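Local coordinates for minor structural protein 5 (Lactococcus phage Tuc2009, PDB 5E7T) that is a minor structural protein of the phage particle, probably a BppA-like accessory component of the tail-tip baseplate that may bind carbohydrate on the host cell surface, at residues T200-Y210 with K223-R232. Sequence-based numbering, arbitrary orientation.
Sequences TADWPKFVGTY and KYDWDEMKYR
Gly208 lies flat against Trp226: its CA sits over the six-membered ring, 3.7 Å from the centroid, while Phe206 O meets the indole edge. Gly208 and Trp226 form a non-hydrogen-bonded pair of the antiparallel ladder between strands 206-210 and 225-228. Val207 N to Asp227 O and Asp227 N to Val207 O are both 2.9 Å; Thr209 and Asp225 form the next hydrogen-bonded pair. Past the ladder, Met229 N still reaches Lys205 O (2.9 Å).

On the side of the sheet that carries Trp226, Tyr210 turns an edge to the Tyr224 ring in a T-shaped pair (planes at 68°), and Lys223 CG makes a CH-pi contact over the centre of one Tyr210 face. Tyr210 CG stands between its backbone N and carbonyl carbon (chi1 87°), bringing CD2 to 3.5 Å from Tyr224 CE1. Ser218 anchors both phenols, bonding Tyr210 OH through its N and Tyr224 OH through its O; Trp226 NE1 donates a hydrogen bond to Ser221 O.

Across the sheet, Met229 SD packs on Val207 CB, and a water links Thr209 OG1 to Asp225 O. Beyond, the Arg232 guanidinium lays one face over Trp203 CB. The backbone of 206-210, the middle strand, thus bonds to 225-228 on one edge and 8-12 on the other.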
ATOM      1  N   THR B 200      16.883 -13.655 -42.606  1.00 68.76           N
ATOM      2  CA  THR B 200      17.826 -13.107 -43.592  1.00 68.58           C
ATOM      3  C   THR B 200      18.307 -14.208 -44.530  1.00 72.70           C
ATOM      4  O   THR B 200      18.322 -14.002 -45.740  1.00 73.23           O
ATOM      5  CB  THR B 200      18.963 -12.342 -42.870  1.00 75.03           C
ATOM      6  OG1 THR B 200      18.397 -11.253 -42.115  1.00 72.05           O
ATOM      7  CG2 THR B 200      20.031 -11.811 -43.824  1.00 71.63           C
ATOM      8  N   ALA B 201      18.635 -15.392 -43.970  1.00 69.26           N
ATOM      9  CA  ALA B 201      19.130 -16.579 -44.684  1.00 68.59           C
ATOM     10  C   ALA B 201      18.240 -17.056 -45.820  1.00 73.76           C
ATOM     11  O   ALA B 201      18.764 -17.563 -46.811  1.00 76.74           O
ATOM     12  CB  ALA B 201      19.338 -17.715 -43.705  1.00 69.55           C
ATOM     13  N   ASP B 202      16.901 -16.913 -45.677  1.00 67.35           N
ATOM     14  CA  ASP B 202      15.880 -17.375 -46.618  1.00 64.90           C
ATOM     15  C   ASP B 202      15.857 -16.653 -47.951  1.00 68.39           C
ATOM     16  O   ASP B 202      15.205 -17.141 -48.877  1.00 70.25           O
ATOM     17  CB  ASP B 202      14.480 -17.324 -45.973  1.00 65.57           C
ATOM     18  CG  ASP B 202      14.310 -18.215 -44.760  1.00 74.89           C
ATOM     19  OD1 ASP B 202      14.748 -19.388 -44.817  1.00 74.41           O
ATOM     20  OD2 ASP B 202      13.716 -17.747 -43.755  1.00 82.74           O
ATOM     21  N   TRP B 203      16.530 -15.505 -48.071  1.00 62.51           N
ATOM     22  CA  TRP B 203      16.498 -14.748 -49.324  1.00 61.54           C
ATOM     23  C   TRP B 203      17.672 -15.046 -50.263  1.00 68.55           C
ATOM     24  O   TRP B 203      18.733 -15.442 -49.768  1.00 70.09           O
ATOM     25  CB  TRP B 203      16.421 -13.245 -49.025  1.00 59.19           C
ATOM     26  CG  TRP B 203      15.185 -12.847 -48.284  1.00 59.12           C
ATOM     27  CD1 TRP B 203      15.062 -12.657 -46.942  1.00 61.65           C
ATOM     28  CD2 TRP B 203      13.873 -12.639 -48.844  1.00 58.45           C
ATOM     29  NE1 TRP B 203      13.764 -12.314 -46.629  1.00 60.28           N
ATOM     30  CE2 TRP B 203      13.017 -12.279 -47.778  1.00 60.99           C
ATOM     31  CE3 TRP B 203      13.339 -12.708 -50.150  1.00 59.30           C
ATOM     32  CZ2 TRP B 203      11.653 -12.018 -47.968  1.00 59.44           C
ATOM     33  CZ3 TRP B 203      11.989 -12.443 -50.335  1.00 59.76           C
ATOM     34  CH2 TRP B 203      11.168 -12.077 -49.255  1.00 59.96           C
ATOM     35  N   PRO B 204      17.535 -14.797 -51.605  1.00 65.45           N
ATOM     36  CA  PRO B 204      18.675 -14.991 -52.516  1.00 65.69           C
ATOM     37  C   PRO B 204      19.910 -14.219 -52.070  1.00 70.50           C
ATOM     38  O   PRO B 204      19.772 -13.080 -51.600  1.00 70.36           O
ATOM     39  CB  PRO B 204      18.155 -14.441 -53.841  1.00 67.11           C
ATOM     40  CG  PRO B 204      16.694 -14.601 -53.776  1.00 70.30           C
ATOM     41  CD  PRO B 204      16.338 -14.346 -52.356  1.00 66.32           C
ATOM     42  N   LYS B 205      21.104 -14.857 -52.197  1.00 67.68           N
ATOM     43  CA  LYS B 205      22.415 -14.321 -51.803  1.00 68.77           C
ATOM     44  C   LYS B 205      23.198 -13.654 -52.932  1.00 73.92           C
ATOM     45  O   LYS B 205      24.011 -12.755 -52.659  1.00 74.87           O
ATOM     46  CB  LYS B 205      23.278 -15.416 -51.144  1.00 72.19           C
ATOM     47  CG  LYS B 205      22.998 -15.573 -49.657  1.00 92.40           C
ATOM     48  CD  LYS B 205      23.354 -16.957 -49.117  1.00105.53           C
ATOM     49  CE  LYS B 205      22.625 -17.268 -47.820  1.00114.43           C
ATOM     50  NZ  LYS B 205      21.248 -17.775 -48.061  1.00121.34           N
ATOM     51  N   PHE B 206      22.966 -14.101 -54.192  1.00 69.61           N
ATOM     52  CA  PHE B 206      23.661 -13.624 -55.397  1.00 69.42           C
ATOM     53  C   PHE B 206      22.735 -13.017 -56.455  1.00 72.19           C
ATOM     54  O   PHE B 206      21.617 -13.490 -56.644  1.00 70.52           O
ATOM     55  CB  PHE B 206      24.532 -14.745 -56.009  1.00 71.80           C
ATOM     56  CG  PHE B 206      25.506 -15.359 -55.028  1.00 74.06           C
ATOM     57  CD1 PHE B 206      25.108 -16.384 -54.172  1.00 76.54           C
ATOM     58  CD2 PHE B 206      26.808 -14.886 -54.927  1.00 76.99           C
ATOM     59  CE1 PHE B 206      25.992 -16.912 -53.225  1.00 77.69           C
ATOM     60  CE2 PHE B 206      27.694 -15.418 -53.982  1.00 79.94           C
ATOM     61  CZ  PHE B 206      27.280 -16.426 -53.137  1.00 77.36           C
ATOM     62  N   VAL B 207      23.217 -11.969 -57.144  1.00 70.02           N
ATOM     63  CA  VAL B 207      22.516 -11.295 -58.236  1.00 69.94           C
ATOM     64  C   VAL B 207      23.302 -11.445 -59.556  1.00 78.79           C
ATOM     65  O   VAL B 207      24.529 -11.337 -59.580  1.00 80.07           O
ATOM     66  CB  VAL B 207      22.137  -9.831 -57.901  1.00 72.02           C
ATOM     67  CG1 VAL B 207      23.357  -8.938 -57.762  1.00 72.68           C
ATOM     68  CG2 VAL B 207      21.157  -9.260 -58.912  1.00 71.56           C
ATOM     69  N   GLY B 208      22.579 -11.725 -60.624  1.00 77.64           N
ATOM     70  CA  GLY B 208      23.128 -11.897 -61.958  1.00 80.64           C
ATOM     71  C   GLY B 208      22.577 -10.870 -62.916  1.00 88.69           C
ATOM     72  O   GLY B 208      21.370 -10.619 -62.923  1.00 87.90           O
ATOM     73  N   THR B 209      23.464 -10.252 -63.712  1.00 88.80           N
ATOM     74  CA  THR B 209      23.083  -9.238 -64.689  1.00 90.08           C
ATOM     75  C   THR B 209      23.783  -9.372 -66.018  1.00 98.60           C
ATOM     76  O   THR B 209      24.926  -9.822 -66.096  1.00 98.63           O
ATOM     77  CB  THR B 209      23.245  -7.818 -64.148  1.00 94.40           C
ATOM     78  OG1 THR B 209      24.371  -7.765 -63.278  1.00 96.68           O
ATOM     79  CG2 THR B 209      22.002  -7.320 -63.447  1.00 88.29           C
ATOM     80  N   TYR B 210      23.052  -8.983 -67.067  1.00 98.67           N
ATOM     81  CA  TYR B 210      23.459  -8.899 -68.466  1.00101.77           C
ATOM     82  C   TYR B 210      22.562  -7.861 -69.156  1.00110.47           C
ATOM     83  O   TYR B 210      21.471  -7.566 -68.651  1.00107.93           O
ATOM     84  CB  TYR B 210      23.544 -10.275 -69.162  1.00102.71           C
ATOM     85  CG  TYR B 210      22.270 -10.803 -69.777  1.00103.12           C
ATOM     86  CD1 TYR B 210      21.909 -10.464 -71.075  1.00106.63           C
ATOM     87  CD2 TYR B 210      21.493 -11.740 -69.112  1.00102.02           C
ATOM     88  CE1 TYR B 210      20.766 -10.992 -71.670  1.00107.29           C
ATOM     89  CE2 TYR B 210      20.341 -12.268 -69.692  1.00102.52           C
ATOM     90  CZ  TYR B 210      19.978 -11.888 -70.972  1.00111.33           C
ATOM     91  OH  TYR B 210      18.843 -12.396 -71.564  1.00111.57           O
ATOM     92  N   LYS B 223      24.440 -17.004 -68.736  1.00 92.87           N
ATOM     93  CA  LYS B 223      24.289 -15.769 -69.524  1.00 93.17           C
ATOM     94  C   LYS B 223      24.517 -14.494 -68.669  1.00 96.13           C
ATOM     95  O   LYS B 223      24.868 -13.444 -69.205  1.00 97.03           O
ATOM     96  CB  LYS B 223      22.909 -15.737 -70.221  1.00 94.63           C
ATOM     97  CG  LYS B 223      22.810 -14.760 -71.403  1.00108.37           C
ATOM     98  CD  LYS B 223      23.041 -15.430 -72.767  1.00120.65           C
ATOM     99  CE  LYS B 223      23.697 -14.518 -73.795  1.00131.08           C
ATOM    100  NZ  LYS B 223      22.773 -13.480 -74.334  1.00136.13           N
ATOM    101  N   TYR B 224      24.347 -14.621 -67.337  1.00 90.23           N
ATOM    102  CA  TYR B 224      24.445 -13.566 -66.327  1.00 88.32           C
ATOM    103  C   TYR B 224      25.849 -13.383 -65.709  1.00 93.18           C
ATOM    104  O   TYR B 224      26.672 -14.304 -65.743  1.00 93.58           O
ATOM    105  CB  TYR B 224      23.420 -13.863 -65.208  1.00 85.94           C
ATOM    106  CG  TYR B 224      21.980 -13.798 -65.668  1.00 85.40           C
ATOM    107  CD1 TYR B 224      21.273 -12.599 -65.644  1.00 86.83           C
ATOM    108  CD2 TYR B 224      21.319 -14.935 -66.121  1.00 85.53           C
ATOM    109  CE1 TYR B 224      19.949 -12.527 -66.087  1.00 86.67           C
ATOM    110  CE2 TYR B 224      19.993 -14.878 -66.560  1.00 85.50           C
ATOM    111  CZ  TYR B 224      19.314 -13.669 -66.549  1.00 90.74           C
ATOM    112  OH  TYR B 224      18.005 -13.603 -66.966  1.00 87.37           O
ATOM    113  N   ASP B 225      26.102 -12.185 -65.131  1.00 89.19           N
ATOM    114  CA  ASP B 225      27.329 -11.857 -64.401  1.00 89.64           C
ATOM    115  C   ASP B 225      26.939 -11.882 -62.921  1.00 91.31           C
ATOM    116  O   ASP B 225      26.197 -11.014 -62.449  1.00 90.04           O
ATOM    117  CB  ASP B 225      27.903 -10.490 -64.832  1.00 93.08           C
ATOM    118  CG  ASP B 225      28.372 -10.415 -66.281  1.00106.52           C
ATOM    119  OD1 ASP B 225      29.206 -11.269 -66.688  1.00108.68           O
ATOM    120  OD2 ASP B 225      27.957  -9.469 -66.990  1.00111.86           O
ATOM    121  N   TRP B 226      27.377 -12.926 -62.213  1.00 87.19           N
ATOM    122  CA  TRP B 226      27.012 -13.196 -60.821  1.00 85.30           C
ATOM    123  C   TRP B 226      27.897 -12.574 -59.737  1.00 90.30           C
ATOM    124  O   TRP B 226      29.090 -12.881 -59.651  1.00 91.67           O
ATOM    125  CB  TRP B 226      26.934 -14.700 -60.609  1.00 83.54           C
ATOM    126  CG  TRP B 226      25.886 -15.326 -61.460  1.00 83.88           C
ATOM    127  CD1 TRP B 226      26.060 -15.903 -62.682  1.00 88.01           C
ATOM    128  CD2 TRP B 226      24.473 -15.319 -61.214  1.00 81.83           C
ATOM    129  NE1 TRP B 226      24.853 -16.325 -63.179  1.00 86.71           N
ATOM    130  CE2 TRP B 226      23.856 -15.958 -62.310  1.00 86.16           C
ATOM    131  CE3 TRP B 226      23.670 -14.862 -60.157  1.00 81.01           C
ATOM    132  CZ2 TRP B 226      22.471 -16.144 -62.384  1.00 83.67           C
ATOM    133  CZ3 TRP B 226      22.297 -15.019 -60.249  1.00 81.10           C
ATOM    134  CH2 TRP B 226      21.714 -15.676 -61.340  1.00 81.93           C
ATOM    135  N   ASP B 227      27.271 -11.760 -58.859  1.00 85.23           N
ATOM    136  CA  ASP B 227      27.914 -11.077 -57.737  1.00 85.25           C
ATOM    137  C   ASP B 227      27.194 -11.390 -56.431  1.00 86.23           C
ATOM    138  O   ASP B 227      25.980 -11.595 -56.446  1.00 84.37           O
ATOM    139  CB  ASP B 227      27.858  -9.553 -57.945  1.00 88.00           C
ATOM    140  CG  ASP B 227      28.737  -8.966 -59.030  1.00104.98           C
ATOM    141  OD1 ASP B 227      29.832  -9.523 -59.278  1.00107.94           O
ATOM    142  OD2 ASP B 227      28.385  -7.884 -59.551  1.00111.92           O
ATOM    143  N   GLU B 228      27.924 -11.356 -55.292  1.00 81.79           N
ATOM    144  CA  GLU B 228      27.335 -11.560 -53.968  1.00 79.56           C
ATOM    145  C   GLU B 228      26.659 -10.255 -53.594  1.00 83.33           C
ATOM    146  O   GLU B 228      27.333  -9.215 -53.586  1.00 84.70           O
ATOM    147  CB  GLU B 228      28.396 -11.929 -52.914  1.00 81.22           C
ATOM    148  CG  GLU B 228      27.808 -12.638 -51.699  1.00 89.32           C
ATOM    149  CD  GLU B 228      28.660 -12.781 -50.448  1.00117.55           C
ATOM    150  OE1 GLU B 228      29.910 -12.742 -50.550  1.00117.35           O
ATOM    151  OE2 GLU B 228      28.063 -12.956 -49.359  1.00109.90           O
ATOM    152  N   MET B 229      25.336 -10.287 -53.315  1.00 76.53           N
ATOM    153  CA  MET B 229      24.643  -9.049 -52.983  1.00 75.12           C
ATOM    154  C   MET B 229      25.104  -8.482 -51.656  1.00 79.31           C
ATOM    155  O   MET B 229      25.246  -9.230 -50.681  1.00 80.53           O
ATOM    156  CB  MET B 229      23.130  -9.206 -52.993  1.00 75.90           C
ATOM    157  CG  MET B 229      22.588  -9.843 -54.226  1.00 79.69           C
ATOM    158  SD  MET B 229      20.839  -9.486 -54.466  1.00 82.63           S
ATOM    159  CE  MET B 229      20.132 -10.032 -52.813  1.00 78.50           C
ATOM    160  N   LYS B 230      25.343  -7.160 -51.640  1.00 74.04           N
ATOM    161  CA  LYS B 230      25.763  -6.359 -50.491  1.00 73.36           C
ATOM    162  C   LYS B 230      24.572  -5.521 -49.979  1.00 76.07           C
ATOM    163  O   LYS B 230      24.667  -4.964 -48.883  1.00 77.04           O
ATOM    164  CB  LYS B 230      26.949  -5.446 -50.898  1.00 77.76           C
ATOM    165  CG  LYS B 230      27.786  -4.852 -49.750  1.00100.98           C
ATOM    166  CD  LYS B 230      28.814  -3.803 -50.266  1.00115.47           C
ATOM    167  CE  LYS B 230      29.516  -3.016 -49.167  1.00119.19           C
ATOM    168  NZ  LYS B 230      30.372  -1.914 -49.701  1.00115.43           N
ATOM    169  N   TYR B 231      23.451  -5.417 -50.753  1.00 70.43           N
ATOM    170  CA  TYR B 231      22.276  -4.628 -50.329  1.00 68.82           C
ATOM    171  C   TYR B 231      20.933  -5.288 -50.646  1.00 71.26           C
ATOM    172  O   TYR B 231      20.837  -6.044 -51.602  1.00 71.46           O
ATOM    173  CB  TYR B 231      22.309  -3.182 -50.890  1.00 70.64           C
ATOM    174  CG  TYR B 231      23.609  -2.451 -50.636  1.00 72.30           C
ATOM    175  CD1 TYR B 231      23.836  -1.790 -49.431  1.00 73.77           C
ATOM    176  CD2 TYR B 231      24.636  -2.475 -51.572  1.00 73.54           C
ATOM    177  CE1 TYR B 231      25.049  -1.153 -49.177  1.00 74.56           C
ATOM    178  CE2 TYR B 231      25.859  -1.863 -51.318  1.00 75.51           C
ATOM    179  CZ  TYR B 231      26.066  -1.205 -50.117  1.00 80.59           C
ATOM    180  OH  TYR B 231      27.279  -0.599 -49.879  1.00 79.75           O
ATOM    181  N   ARG B 232      19.892  -4.995 -49.835  1.00 66.14           N
ATOM    182  CA  ARG B 232      18.538  -5.529 -50.018  1.00 63.97           C
ATOM    183  C   ARG B 232      17.587  -4.374 -50.113  1.00 67.71           C
ATOM    184  O   ARG B 232      17.576  -3.525 -49.223  1.00 68.39           O
ATOM    185  CB  ARG B 232      18.124  -6.486 -48.889  1.00 61.19           C
ATOM    186  CG  ARG B 232      17.286  -7.610 -49.441  1.00 70.49           C
ATOM    187  CD  ARG B 232      16.557  -8.474 -48.430  1.00 76.79           C
ATOM    188  NE  ARG B 232      17.387  -9.305 -47.538  1.00 79.44           N
ATOM    189  CZ  ARG B 232      18.263 -10.235 -47.910  1.00 92.25           C
ATOM    190  NH1 ARG B 232      18.576 -10.395 -49.190  1.00 98.89           N
ATOM    191  NH2 ARG B 232      18.880 -10.968 -47.000  1.00 72.90           N
TER
HETATM  192  O   HOH W   1      26.186  -8.511 -61.034  1.00 64.18           O